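Long-range contacts in B-agarase (Agarivorans gilvus, PDB 5Z6P), which probably hydrolyses agarose as a glycoside hydrolase of family 50, acting on its beta-galactosidic linkages: residues D372-H377 against L402-G407; I308-T313 against S396-N401; Q236-E241 against S738-P743; K416-T421 against A438-D443. One frame throughout, in Å; residues are numbered along the deposited sequence.

Helix 397-406 is the element the contacts share: contact 2 uses its N-terminal end and contact 1 its C-terminal end, with centres about 11 Å apart. Contact 4 sits on the next helix, 413-428, its centre about 14 Å from that of contact 2, and the two meet where Tyr398 OH lies 2.9 Å from Trp417 NE1. Contact 3 closes a loop of nearly 500 residues inside which the other three contacts are nested. Its Asp741 joins contacts 1 and 2, with OD1 2.6 Å from Tyr398 OH of contact 2 and OD2 in a 3.0 Å salt bridge to Lys405 NZ of contact 1. All four lie on the same side of the chain's centre.

Contact 1 (D372-H377 against L402-G407); sequences DPLAEH and LQRKYG
Gln403 carries its CG anti to the backbone N (chi1 -176°) and runs extended beyond it, which brings its amide against both Leu374 and His377. The His377 ring swings to meet it with CG beside its own backbone N. His377 NE2 then donates to Gln403 OE1 at 2.7 Å, in the carbonyl plane, with a C=O...N angle of 157°; the ring and amide planes stand 80° apart, and the bond is somewhat bent at the hydrogen. Leu374 uses its two methyls differently. CD2 rests 3.5 Å from Gln403 OE1, whereas CD1 covers one face of the Arg404 guanidinium, 4.0 Å from Arg404 NE. The guanidinium is held from elsewhere too, since NH1 donates to the carbonyl of Arg225. Water 1 accepts from Gln403 NE2 at 3.1 Å; its link to Pro373 O is doubtful, the distance being implausibly short. The contact thus pins the 3-10 segment 373-377, opened by an Asx turn at Asp372, against the last turns of helix 397-406 at the protein surface. With OE1 as acceptor, His377 NE2 is expected to carry the proton, and bonds at both the oxygen and the nitrogen of Gln403 are consistent with the modelled amide orientation.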
loop_
_atom_site.group_PDB
_atom_site.type_symbol
_atom_site.label_atom_id
_atom_site.label_comp_id
_atom_site.label_asym_id
_atom_site.label_seq_id
_atom_site.Cartn_x
_atom_site.Cartn_y
_atom_site.Cartn_z
ATOM N N ASP A 372 10.436 -35.081 -0.899
ATOM C CA ASP A 372 9.113 -34.953 -0.289
ATOM C C ASP A 372 8.167 -34.379 -1.337
ATOM O O ASP A 372 8.531 -33.445 -2.032
ATOM C CB ASP A 372 9.202 -34.049 0.950
ATOM C CG ASP A 372 7.901 -33.958 1.740
ATOM O OD1 ASP A 372 6.807 -33.915 1.152
ATOM O OD2 ASP A 372 7.980 -33.892 2.978
ATOM N N PRO A 373 6.961 -34.946 -1.479
ATOM C CA PRO A 373 6.004 -34.374 -2.441
ATOM C C PRO A 373 5.733 -32.868 -2.238
ATOM O O PRO A 373 5.405 -32.166 -3.199
ATOM C CB PRO A 373 4.729 -35.183 -2.191
ATOM C CG PRO A 373 5.224 -36.491 -1.674
ATOM C CD PRO A 373 6.459 -36.190 -0.868
ATOM N N LEU A 374 5.871 -32.390 -1.009
ATOM C CA LEU A 374 5.681 -30.974 -0.719
ATOM C C LEU A 374 6.884 -30.119 -1.142
ATOM O O LEU A 374 6.854 -28.902 -1.002
ATOM C CB LEU A 374 5.391 -30.770 0.764
ATOM C CG LEU A 374 4.086 -31.364 1.296
ATOM C CD1 LEU A 374 4.024 -31.224 2.794
ATOM C CD2 LEU A 374 2.850 -30.740 0.633
ATOM N N ALA A 375 7.927 -30.750 -1.676
ATOM C CA ALA A 375 9.066 -30.010 -2.250
ATOM C C ALA A 375 8.677 -29.350 -3.563
ATOM O O ALA A 375 9.393 -28.498 -4.069
ATOM C CB ALA A 375 10.273 -30.927 -2.469
ATOM N N GLU A 376 7.543 -29.769 -4.106
ATOM C CA GLU A 376 6.955 -29.156 -5.284
ATOM C C GLU A 376 6.840 -27.636 -5.164
ATOM O O GLU A 376 6.793 -26.922 -6.162
ATOM C CB GLU A 376 5.569 -29.760 -5.531
ATOM C CG GLU A 376 4.831 -29.202 -6.723
ATOM C CD GLU A 376 5.477 -29.602 -8.042
ATOM O OE1 GLU A 376 6.127 -30.660 -8.084
ATOM O OE2 GLU A 376 5.335 -28.856 -9.031
ATOM N N HIS A 377 6.780 -27.141 -3.934
ATOM C CA HIS A 377 6.511 -25.734 -3.712
ATOM C C HIS A 377 7.771 -24.931 -3.462
ATOM O O HIS A 377 7.692 -23.764 -3.102
ATOM C CB HIS A 377 5.515 -25.585 -2.559
ATOM C CG HIS A 377 4.343 -26.501 -2.699
ATOM N ND1 HIS A 377 3.429 -26.378 -3.718
ATOM C CD2 HIS A 377 3.997 -27.611 -2.011
ATOM C CE1 HIS A 377 2.543 -27.349 -3.628
ATOM N NE2 HIS A 377 2.866 -28.111 -2.598
ATOM N N LEU A 402 -2.267 -25.676 0.873
ATOM C CA LEU A 402 -3.293 -26.059 -0.077
ATOM C C LEU A 402 -3.231 -27.569 -0.382
ATOM O O LEU A 402 -4.258 -28.255 -0.410
ATOM C CB LEU A 402 -3.165 -25.256 -1.366
ATOM C CG LEU A 402 -3.405 -23.747 -1.266
ATOM C CD1 LEU A 402 -3.472 -23.134 -2.661
ATOM C CD2 LEU A 402 -4.667 -23.438 -0.464
ATOM N N GLN A 403 -2.026 -28.084 -0.608
ATOM C CA GLN A 403 -1.867 -29.501 -0.900
ATOM C C GLN A 403 -2.231 -30.363 0.323
ATOM O O GLN A 403 -2.926 -31.367 0.188
ATOM C CB GLN A 403 -0.443 -29.809 -1.368
ATOM C CG GLN A 403 -0.266 -31.258 -1.778
ATOM C CD GLN A 403 1.032 -31.523 -2.491
ATOM O OE1 GLN A 403 1.819 -30.612 -2.735
ATOM N NE2 GLN A 403 1.266 -32.783 -2.832
ATOM N N ARG A 404 -1.776 -29.946 1.499
ATOM C CA ARG A 404 -2.154 -30.586 2.755
ATOM C C ARG A 404 -3.666 -30.640 2.923
ATOM O O ARG A 404 -4.215 -31.659 3.328
ATOM C CB ARG A 404 -1.542 -29.851 3.948
ATOM C CG ARG A 404 -0.035 -30.038 4.100
ATOM C CD ARG A 404 0.472 -29.200 5.244
ATOM N NE ARG A 404 1.819 -29.566 5.635
ATOM C CZ ARG A 404 2.799 -28.695 5.840
ATOM N NH1 ARG A 404 2.588 -27.396 5.670
ATOM N NH2 ARG A 404 4.000 -29.123 6.204
ATOM N N LYS A 405 -4.331 -29.540 2.591
ATOM C CA LYS A 405 -5.775 -29.430 2.798
ATOM C C LYS A 405 -6.608 -30.218 1.798
ATOM O O LYS A 405 -7.614 -30.820 2.160
ATOM C CB LYS A 405 -6.214 -27.966 2.742
ATOM C CG LYS A 405 -5.866 -27.156 3.974
ATOM C CD LYS A 405 -6.380 -25.731 3.868
ATOM C CE LYS A 405 -7.833 -25.695 3.423
ATOM N NZ LYS A 405 -8.469 -24.401 3.803
ATOM N N TYR A 406 -6.188 -30.194 0.539
ATOM C CA TYR A 406 -7.045 -30.613 -0.556
ATOM C C TYR A 406 -6.458 -31.694 -1.465
ATOM O O TYR A 406 -7.134 -32.164 -2.375
ATOM C CB TYR A 406 -7.385 -29.416 -1.455
ATOM C CG TYR A 406 -8.172 -28.283 -0.849
ATOM C CD1 TYR A 406 -9.264 -28.506 -0.014
ATOM C CD2 TYR A 406 -7.836 -26.972 -1.147
ATOM C CE1 TYR A 406 -9.971 -27.455 0.517
ATOM C CE2 TYR A 406 -8.538 -25.921 -0.626
ATOM C CZ TYR A 406 -9.598 -26.157 0.201
ATOM O OH TYR A 406 -10.266 -25.079 0.699
ATOM N N GLY A 407 -5.198 -32.053 -1.265
ATOM C CA GLY A 407 -4.500 -32.849 -2.261
ATOM C C GLY A 407 -4.312 -34.318 -1.943
ATOM O O GLY A 407 -3.483 -34.984 -2.557
HETATM O O HOH W 1 3.623 -32.606 -4.764
#

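Contact 2 (I308-T313 against S396-N401)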
loop_
_atom_site.group_PDB
_atom_site.type_symbol
_atom_site.label_atom_id
_atom_site.label_comp_id
_atom_site.label_asym_id
_atom_site.label_seq_id
_atom_site.Cartn_x
_atom_site.Cartn_y
_atom_site.Cartn_z
ATOM N N ILE A 308 -5.438 -12.615 -6.048
ATOM C CA ILE A 308 -6.042 -13.929 -5.961
ATOM C C ILE A 308 -5.231 -14.874 -6.854
ATOM O O ILE A 308 -5.607 -15.219 -7.962
ATOM C CB ILE A 308 -7.527 -13.871 -6.330
ATOM C CG1 ILE A 308 -8.195 -12.812 -5.439
ATOM C CG2 ILE A 308 -8.181 -15.233 -6.123
ATOM C CD1 ILE A 308 -9.555 -12.421 -5.838
ATOM N N ARG A 309 -4.094 -15.279 -6.307
ATOM C CA ARG A 309 -3.070 -16.014 -7.029
ATOM C C ARG A 309 -2.033 -16.448 -5.999
ATOM O O ARG A 309 -2.093 -16.004 -4.842
ATOM C CB ARG A 309 -2.437 -15.148 -8.120
ATOM C CG ARG A 309 -1.654 -13.952 -7.588
ATOM C CD ARG A 309 -1.090 -13.093 -8.722
ATOM N NE ARG A 309 -0.084 -12.147 -8.254
ATOM C CZ ARG A 309 0.417 -11.166 -9.002
ATOM N NH1 ARG A 309 0.003 -11.015 -10.255
ATOM N NH2 ARG A 309 1.325 -10.341 -8.504
ATOM N N LEU A 310 -1.087 -17.295 -6.410
ATOM C CA LEU A 310 -0.098 -17.833 -5.479
ATOM C C LEU A 310 1.248 -17.106 -5.538
ATOM O O LEU A 310 2.040 -17.181 -4.609
ATOM C CB LEU A 310 0.136 -19.316 -5.739
ATOM C CG LEU A 310 -0.989 -20.294 -5.443
ATOM C CD1 LEU A 310 -0.421 -21.689 -5.313
ATOM C CD2 LEU A 310 -1.777 -19.897 -4.205
ATOM N N ALA A 311 1.478 -16.385 -6.630
ATOM C CA ALA A 311 2.797 -15.847 -6.948
ATOM C C ALA A 311 3.395 -14.942 -5.877
ATOM O O ALA A 311 4.605 -14.764 -5.830
ATOM C CB ALA A 311 2.731 -15.098 -8.270
ATOM N N ASN A 312 2.559 -14.357 -5.024
ATOM C CA ASN A 312 3.068 -13.452 -4.003
ATOM C C ASN A 312 3.245 -14.123 -2.626
ATOM O O ASN A 312 3.599 -13.446 -1.663
ATOM C CB ASN A 312 2.150 -12.214 -3.855
ATOM C CG ASN A 312 2.216 -11.256 -5.054
ATOM O OD1 ASN A 312 2.116 -11.662 -6.202
ATOM N ND2 ASN A 312 2.358 -9.975 -4.767
ATOM N N THR A 313 3.029 -15.441 -2.547
ATOM C CA THR A 313 3.120 -16.194 -1.289
ATOM C C THR A 313 4.521 -16.798 -0.982
ATOM O O THR A 313 4.768 -17.309 0.103
ATOM C CB THR A 313 2.071 -17.344 -1.272
ATOM O OG1 THR A 313 2.357 -18.300 -2.305
ATOM C CG2 THR A 313 0.674 -16.784 -1.510
ATOM N N SER A 396 6.778 -21.622 -0.776
ATOM C CA SER A 396 5.437 -21.153 -0.456
ATOM C C SER A 396 4.763 -22.132 0.496
ATOM O O SER A 396 4.300 -23.187 0.083
ATOM C CB SER A 396 4.607 -20.977 -1.721
ATOM O OG SER A 396 3.231 -20.896 -1.419
ATOM N N PHE A 397 4.734 -21.786 1.774
ATOM C CA PHE A 397 3.958 -22.545 2.747
ATOM C C PHE A 397 2.457 -22.515 2.412
ATOM O O PHE A 397 1.740 -23.470 2.670
ATOM C CB PHE A 397 4.202 -22.017 4.168
ATOM C CG PHE A 397 5.573 -22.317 4.699
ATOM C CD1 PHE A 397 5.834 -23.524 5.337
ATOM C CD2 PHE A 397 6.611 -21.407 4.551
ATOM C CE1 PHE A 397 7.107 -23.818 5.819
ATOM C CE2 PHE A 397 7.877 -21.693 5.047
ATOM C CZ PHE A 397 8.120 -22.898 5.679
ATOM N N TYR A 398 1.982 -21.433 1.809
ATOM C CA TYR A 398 0.567 -21.385 1.445
ATOM C C TYR A 398 0.212 -22.486 0.438
ATOM O O TYR A 398 -0.787 -23.184 0.607
ATOM C CB TYR A 398 0.190 -20.013 0.882
ATOM C CG TYR A 398 -1.297 -19.824 0.658
ATOM C CD1 TYR A 398 -2.148 -19.546 1.717
ATOM C CD2 TYR A 398 -1.840 -19.915 -0.612
ATOM C CE1 TYR A 398 -3.503 -19.375 1.513
ATOM C CE2 TYR A 398 -3.181 -19.737 -0.827
ATOM C CZ TYR A 398 -4.010 -19.464 0.235
ATOM O OH TYR A 398 -5.354 -19.280 0.017
ATOM N N ALA A 399 1.051 -22.652 -0.585
ATOM C CA ALA A 399 0.861 -23.701 -1.580
ATOM C C ALA A 399 0.905 -25.074 -0.910
ATOM O O ALA A 399 0.096 -25.942 -1.221
ATOM C CB ALA A 399 1.913 -23.606 -2.688
ATOM N N ALA A 400 1.842 -25.240 0.023
ATOM C CA ALA A 400 2.005 -26.503 0.753
ATOM C C ALA A 400 0.751 -26.809 1.541
ATOM O O ALA A 400 0.300 -27.948 1.542
ATOM C CB ALA A 400 3.209 -26.454 1.691
ATOM N N ASN A 401 0.195 -25.788 2.195
ATOM C CA ASN A 401 -1.032 -25.950 2.967
ATOM C C ASN A 401 -2.245 -26.229 2.078
ATOM O O ASN A 401 -3.147 -26.955 2.473
ATOM C CB ASN A 401 -1.269 -24.726 3.862
ATOM C CG ASN A 401 -0.230 -24.607 4.967
ATOM O OD1 ASN A 401 0.226 -25.603 5.509
ATOM N ND2 ASN A 401 0.157 -23.385 5.295
HETATM O O HOH W 2 4.634 -19.084 2.298
#
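Hydrogen bonds link Thr313 to the start of helix 397-406. Ser396 OG donates to Thr313 OG1 at 2.9 Å and itself accepts from Ala399 N at the same length, the N-cap bond of the helix. Thr313 OG1 passes its own proton back to Leu310 O at 2.6 Å, in the carbonyl plane and on a lone pair. That carbonyl also accepts Thr313 N, the closing bond of the type I beta turn 310-313. With chi1 at 64°, Thr313 OG1 sits between its backbone N and carbonyl carbon, where it can face both Leu310 O and the serine. Water 2 adds a second bridge, donating to Thr313 O and accepting weakly from Phe397 N.

Apolar packing flanks this chain of hydroxyls. Leu310 CD2 meets the edge of the Tyr398 ring, near its plane, 3.6 Å from CD2 of that tyrosine, and the two side chains cross at about a right angle. Leu310 CD1 lies 4.0 Å from Ala399 CB, while Thr313 CB packs on Tyr398 CB at 3.9 Å. Tyr398 OH is hydrogen-bonded to Asp741, beyond this contact.

The donor order therefore runs one way, from the helix N-H through Ser396 OG and Thr313 OG1 to the turn carbonyl. Both buried hydroxyls donate and accept, which couples the helix cap to the loop following strand 299-305.

Contact 3 (Q236-E241 against S738-P743)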
loop_
_atom_site.group_PDB
_atom_site.type_symbol
_atom_site.label_atom_id
_atom_site.label_comp_id
_atom_site.label_asym_id
_atom_site.label_seq_id
_atom_site.Cartn_x
_atom_site.Cartn_y
_atom_site.Cartn_z
ATOM N N GLN A 236 -6.987 -18.646 15.920
ATOM C CA GLN A 236 -7.240 -19.520 14.783
ATOM C C GLN A 236 -5.969 -20.192 14.263
ATOM O O GLN A 236 -5.931 -20.661 13.133
ATOM C CB GLN A 236 -7.952 -18.740 13.664
ATOM C CG GLN A 236 -9.358 -18.267 14.061
ATOM C CD GLN A 236 -10.089 -17.562 12.931
ATOM O OE1 GLN A 236 -10.063 -16.340 12.830
ATOM N NE2 GLN A 236 -10.734 -18.330 12.079
ATOM N N LYS A 237 -4.939 -20.261 15.098
ATOM C CA LYS A 237 -3.715 -20.983 14.723
ATOM C C LYS A 237 -3.975 -22.480 14.456
ATOM O O LYS A 237 -4.782 -23.106 15.131
ATOM C CB LYS A 237 -2.643 -20.812 15.801
ATOM C CG LYS A 237 -1.370 -21.559 15.503
ATOM C CD LYS A 237 -0.307 -21.256 16.516
ATOM C CE LYS A 237 0.908 -22.110 16.273
ATOM N NZ LYS A 237 2.012 -21.749 17.175
ATOM N N ILE A 238 -3.311 -23.026 13.438
ATOM C CA ILE A 238 -3.403 -24.448 13.101
ATOM C C ILE A 238 -2.263 -25.224 13.759
ATOM O O ILE A 238 -1.099 -24.872 13.584
ATOM C CB ILE A 238 -3.361 -24.680 11.565
ATOM C CG1 ILE A 238 -4.656 -24.195 10.895
ATOM C CG2 ILE A 238 -3.132 -26.142 11.241
ATOM C CD1 ILE A 238 -5.873 -24.996 11.237
ATOM N N HIS A 239 -2.593 -26.287 14.492
ATOM C CA HIS A 239 -1.584 -27.048 15.253
ATOM C C HIS A 239 -1.221 -28.415 14.685
ATOM O O HIS A 239 -0.259 -29.023 15.132
ATOM C CB HIS A 239 -2.041 -27.236 16.700
ATOM C CG HIS A 239 -2.421 -25.957 17.378
ATOM N ND1 HIS A 239 -3.716 -25.491 17.404
ATOM C CD2 HIS A 239 -1.675 -25.042 18.035
ATOM C CE1 HIS A 239 -3.755 -24.346 18.062
ATOM N NE2 HIS A 239 -2.529 -24.049 18.452
ATOM N N SER A 240 -1.964 -28.895 13.698
ATOM C CA SER A 240 -1.658 -30.189 13.104
ATOM C C SER A 240 -2.447 -30.406 11.827
ATOM O O SER A 240 -3.430 -29.711 11.581
ATOM C CB SER A 240 -1.969 -31.317 14.092
ATOM O OG SER A 240 -3.367 -31.448 14.248
ATOM N N GLU A 241 -2.033 -31.391 11.035
ATOM C CA GLU A 241 -2.744 -31.703 9.804
ATOM C C GLU A 241 -4.154 -32.145 10.120
ATOM O O GLU A 241 -5.062 -31.948 9.322
ATOM C CB GLU A 241 -2.028 -32.787 9.003
ATOM C CG GLU A 241 -0.738 -32.335 8.350
ATOM C CD GLU A 241 0.427 -32.377 9.289
ATOM O OE1 GLU A 241 0.204 -32.572 10.512
ATOM O OE2 GLU A 241 1.568 -32.224 8.808
ATOM N N SER A 738 -5.167 -16.730 6.640
ATOM C CA SER A 738 -3.807 -16.952 7.115
ATOM C C SER A 738 -2.964 -17.666 6.072
ATOM O O SER A 738 -3.447 -18.050 5.018
ATOM C CB SER A 738 -3.802 -17.776 8.404
ATOM O OG SER A 738 -4.220 -19.091 8.121
ATOM N N ILE A 739 -1.703 -17.882 6.406
ATOM C CA ILE A 739 -0.805 -18.623 5.531
ATOM C C ILE A 739 -1.195 -20.110 5.508
ATOM O O ILE A 739 -0.782 -20.854 4.616
ATOM C CB ILE A 739 0.673 -18.440 5.969
ATOM C CG1 ILE A 739 1.633 -18.784 4.823
ATOM C CG2 ILE A 739 0.977 -19.224 7.244
ATOM C CD1 ILE A 739 1.578 -17.821 3.710
ATOM N N SER A 740 -2.013 -20.533 6.469
ATOM C CA SER A 740 -2.580 -21.873 6.415
ATOM C C SER A 740 -3.976 -21.882 5.816
ATOM O O SER A 740 -4.722 -22.822 6.029
ATOM C CB SER A 740 -2.601 -22.528 7.806
ATOM O OG SER A 740 -2.998 -21.628 8.811
ATOM N N ASP A 741 -4.297 -20.849 5.032
ATOM C CA ASP A 741 -5.572 -20.733 4.336
ATOM C C ASP A 741 -6.760 -20.783 5.295
ATOM O O ASP A 741 -7.817 -21.317 4.956
ATOM C CB ASP A 741 -5.720 -21.827 3.256
ATOM C CG ASP A 741 -6.778 -21.480 2.203
ATOM O OD1 ASP A 741 -6.872 -20.285 1.850
ATOM O OD2 ASP A 741 -7.518 -22.390 1.736
ATOM N N VAL A 742 -6.587 -20.239 6.493
ATOM C CA VAL A 742 -7.722 -20.109 7.393
ATOM C C VAL A 742 -8.234 -18.663 7.427
ATOM O O VAL A 742 -7.514 -17.765 7.834
ATOM C CB VAL A 742 -7.385 -20.543 8.834
ATOM C CG1 VAL A 742 -8.604 -20.376 9.728
ATOM C CG2 VAL A 742 -6.896 -21.976 8.869
ATOM N N PRO A 743 -9.497 -18.446 7.030
ATOM C CA PRO A 743 -10.089 -17.099 7.070
ATOM C C PRO A 743 -10.144 -16.494 8.480
ATOM O O PRO A 743 -10.667 -17.128 9.386
ATOM C CB PRO A 743 -11.497 -17.323 6.524
ATOM C CG PRO A 743 -11.387 -18.566 5.693
ATOM C CD PRO A 743 -10.418 -19.432 6.443
HETATM O O HOH W 3 -4.928 -18.968 11.213
#
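The Gln236 amide meets the carbonyl of Pro743 obliquely: Pro743 O lies 31° out of the amide plane, and NE2 is tilted 20° from the carbonyl plane. NE2 donates to Pro743 O at 2.9 Å, with a bent N-H...O angle of 135°. The other end of the amide is held as well, as OE1 accepts from the backbone N of Gln745. The partner segment is built on a type I beta turn, Ser738 to Asp741, in the loop before helix 745-762; it packs here on the loop that leads into helix 241-255. Val742 has CG1 anti to its backbone N, which spreads its methyls over both partners. CG1 lies 3.8 Å from Gln236 NE2, and CG2 is 3.7 Å from Ile238 CG1. The same Ile238 CG1 touches Ser740 OG, also at 3.7 Å, so the isoleucine packs against both the turn and the residue after it. Leu244 of helix 241-255 also touches Ile238. Within the turn the Ser738 and Ser740 hydroxyls are hydrogen-bonded to each other, and Ser738 OG also accepts from Val742 N, just after the turn, at 3.1 Å. Water 3 donates to Gln236 O at 2.7 Å and reaches Ser738 OG through a weak bond of 3.2 Å.

Contact 4 (K416-T421 against A438-D443); sequences KWRDVT and APEFYD
Phe441 pushes its ring against three side chains of helix 413-428. Its edge is directed at the face of the Trp417 six-membered ring in an offset edge-to-face pair, with centroids 5.6 Å apart and planes at 76°. The closest approach is to Arg418, where CG stands 3.5 Å from Phe441 CZ. Thr421 CG2 lies 4.1 Å from Phe441 CE1. Farther along the arginine, NE lies 3.8 Å from Glu440 CB; the charged ends do not meet, Arg418 NH2 and Glu440 OE2 being 5.3 Å apart. This is helix-to-loop packing: the 3-10 turn that begins at Pro439, on the way to strand 449-453, folds back on the helix preceding it. In the next shell Thr421 OG1 sits over a face of the Trp417 ring and donates to Trp417 O at 2.8 Å. Thr421 N reaches that oxygen from the opposite face of the carbonyl plane. Trp417 NE1 is hydrogen-bonded to Tyr398 OH, and Ile308 packs on both Thr421 and Phe441.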
loop_
_atom_site.group_PDB
_atom_site.type_symbol
_atom_site.label_atom_id
_atom_site.label_comp_id
_atom_site.label_asym_id
_atom_site.label_seq_id
_atom_site.Cartn_x
_atom_site.Cartn_y
_atom_site.Cartn_z
ATOM N N LYS A 416 -9.340 -27.191 -6.521
ATOM C CA LYS A 416 -10.246 -27.107 -5.392
ATOM C C LYS A 416 -10.120 -25.726 -4.765
ATOM O O LYS A 416 -11.113 -25.106 -4.410
ATOM C CB LYS A 416 -9.953 -28.209 -4.375
ATOM C CG LYS A 416 -10.892 -28.236 -3.189
ATOM C CD LYS A 416 -12.319 -28.580 -3.590
ATOM C CE LYS A 416 -13.154 -28.922 -2.352
ATOM N NZ LYS A 416 -14.555 -29.266 -2.704
ATOM N N TRP A 417 -8.889 -25.254 -4.633
ATOM C CA TRP A 417 -8.638 -23.924 -4.097
ATOM C C TRP A 417 -9.388 -22.841 -4.888
ATOM O O TRP A 417 -9.990 -21.951 -4.307
ATOM C CB TRP A 417 -7.133 -23.628 -4.078
ATOM C CG TRP A 417 -6.809 -22.218 -3.684
ATOM C CD1 TRP A 417 -6.863 -21.678 -2.434
ATOM C CD2 TRP A 417 -6.373 -21.171 -4.550
ATOM N NE1 TRP A 417 -6.492 -20.362 -2.466
ATOM C CE2 TRP A 417 -6.179 -20.022 -3.757
ATOM C CE3 TRP A 417 -6.113 -21.094 -5.918
ATOM C CZ2 TRP A 417 -5.754 -18.806 -4.284
ATOM C CZ3 TRP A 417 -5.696 -19.880 -6.449
ATOM C CH2 TRP A 417 -5.525 -18.753 -5.629
ATOM N N ARG A 418 -9.358 -22.934 -6.213
ATOM C CA ARG A 418 -10.098 -22.010 -7.058
ATOM C C ARG A 418 -11.593 -22.052 -6.773
ATOM O O ARG A 418 -12.221 -21.008 -6.643
ATOM C CB ARG A 418 -9.850 -22.304 -8.542
ATOM C CG ARG A 418 -8.515 -21.817 -9.048
ATOM C CD ARG A 418 -8.306 -22.153 -10.519
ATOM N NE ARG A 418 -6.918 -22.539 -10.698
ATOM C CZ ARG A 418 -6.514 -23.767 -10.975
ATOM N NH1 ARG A 418 -7.398 -24.731 -11.164
ATOM N NH2 ARG A 418 -5.229 -24.016 -11.085
ATOM N N ASP A 419 -12.160 -23.254 -6.699
ATOM C CA ASP A 419 -13.582 -23.402 -6.415
ATOM C C ASP A 419 -13.961 -22.830 -5.051
ATOM O O ASP A 419 -14.929 -22.083 -4.932
ATOM C CB ASP A 419 -14.009 -24.871 -6.494
ATOM C CG ASP A 419 -14.122 -25.373 -7.922
ATOM O OD1 ASP A 419 -14.117 -24.543 -8.854
ATOM O OD2 ASP A 419 -14.217 -26.601 -8.112
ATOM N N VAL A 420 -13.199 -23.183 -4.026
ATOM C CA VAL A 420 -13.480 -22.699 -2.683
ATOM C C VAL A 420 -13.314 -21.174 -2.569
ATOM O O VAL A 420 -14.109 -20.513 -1.919
ATOM C CB VAL A 420 -12.594 -23.404 -1.654
ATOM C CG1 VAL A 420 -12.688 -22.722 -0.301
ATOM C CG2 VAL A 420 -13.004 -24.862 -1.556
ATOM N N THR A 421 -12.286 -20.630 -3.214
ATOM C CA THR A 421 -12.074 -19.188 -3.255
ATOM C C THR A 421 -13.307 -18.464 -3.796
ATOM O O THR A 421 -13.782 -17.519 -3.180
ATOM C CB THR A 421 -10.828 -18.810 -4.111
ATOM O OG1 THR A 421 -9.632 -19.281 -3.482
ATOM C CG2 THR A 421 -10.727 -17.310 -4.288
ATOM N N ALA A 438 -5.626 -14.359 -10.819
ATOM C CA ALA A 438 -5.062 -15.298 -11.799
ATOM C C ALA A 438 -6.033 -15.517 -12.947
ATOM O O ALA A 438 -7.214 -15.690 -12.725
ATOM C CB ALA A 438 -4.715 -16.623 -11.152
ATOM N N PRO A 439 -5.519 -15.506 -14.183
ATOM C CA PRO A 439 -6.341 -15.613 -15.388
ATOM C C PRO A 439 -7.094 -16.936 -15.445
ATOM O O PRO A 439 -8.041 -17.052 -16.209
ATOM C CB PRO A 439 -5.319 -15.517 -16.527
ATOM C CG PRO A 439 -4.116 -14.929 -15.920
ATOM C CD PRO A 439 -4.088 -15.419 -14.514
ATOM N N GLU A 440 -6.661 -17.915 -14.653
ATOM C CA GLU A 440 -7.414 -19.144 -14.503
ATOM C C GLU A 440 -8.822 -18.905 -13.951
ATOM O O GLU A 440 -9.693 -19.747 -14.117
ATOM C CB GLU A 440 -6.674 -20.122 -13.595
ATOM C CG GLU A 440 -5.514 -20.855 -14.257
ATOM C CD GLU A 440 -4.205 -20.092 -14.182
ATOM O OE1 GLU A 440 -4.181 -18.966 -13.658
ATOM O OE2 GLU A 440 -3.196 -20.624 -14.661
ATOM N N PHE A 441 -9.040 -17.777 -13.282
ATOM C CA PHE A 441 -10.345 -17.476 -12.694
ATOM C C PHE A 441 -11.275 -16.793 -13.688
ATOM O O PHE A 441 -12.473 -16.658 -13.435
ATOM C CB PHE A 441 -10.212 -16.574 -11.456
ATOM C CG PHE A 441 -9.753 -17.279 -10.218
ATOM C CD1 PHE A 441 -10.668 -17.891 -9.371
ATOM C CD2 PHE A 441 -8.412 -17.311 -9.876
ATOM C CE1 PHE A 441 -10.264 -18.524 -8.212
ATOM C CE2 PHE A 441 -7.998 -17.949 -8.710
ATOM C CZ PHE A 441 -8.939 -18.552 -7.886
ATOM N N TYR A 442 -10.719 -16.359 -14.817
ATOM C CA TYR A 442 -11.434 -15.461 -15.711
ATOM C C TYR A 442 -12.610 -16.124 -16.448
ATOM O O TYR A 442 -13.490 -15.431 -16.927
ATOM C CB TYR A 442 -10.478 -14.843 -16.734
ATOM C CG TYR A 442 -9.475 -13.827 -16.191
ATOM C CD1 TYR A 442 -9.462 -13.451 -14.848
ATOM C CD2 TYR A 442 -8.533 -13.250 -17.038
ATOM C CE1 TYR A 442 -8.546 -12.551 -14.376
ATOM C CE2 TYR A 442 -7.618 -12.343 -16.581
ATOM C CZ TYR A 442 -7.623 -11.988 -15.256
ATOM O OH TYR A 442 -6.699 -11.078 -14.826
ATOM N N ASP A 443 -12.638 -17.448 -16.549
ATOM C CA ASP A 443 -13.812 -18.092 -17.153
ATOM C C ASP A 443 -14.745 -18.729 -16.116
ATOM O O ASP A 443 -15.450 -19.691 -16.421
ATOM C CB ASP A 443 -13.390 -19.145 -18.198
ATOM C CG ASP A 443 -12.615 -20.314 -17.603
ATOM O OD1 ASP A 443 -12.586 -20.488 -16.367
ATOM O OD2 ASP A 443 -12.032 -21.084 -18.389
#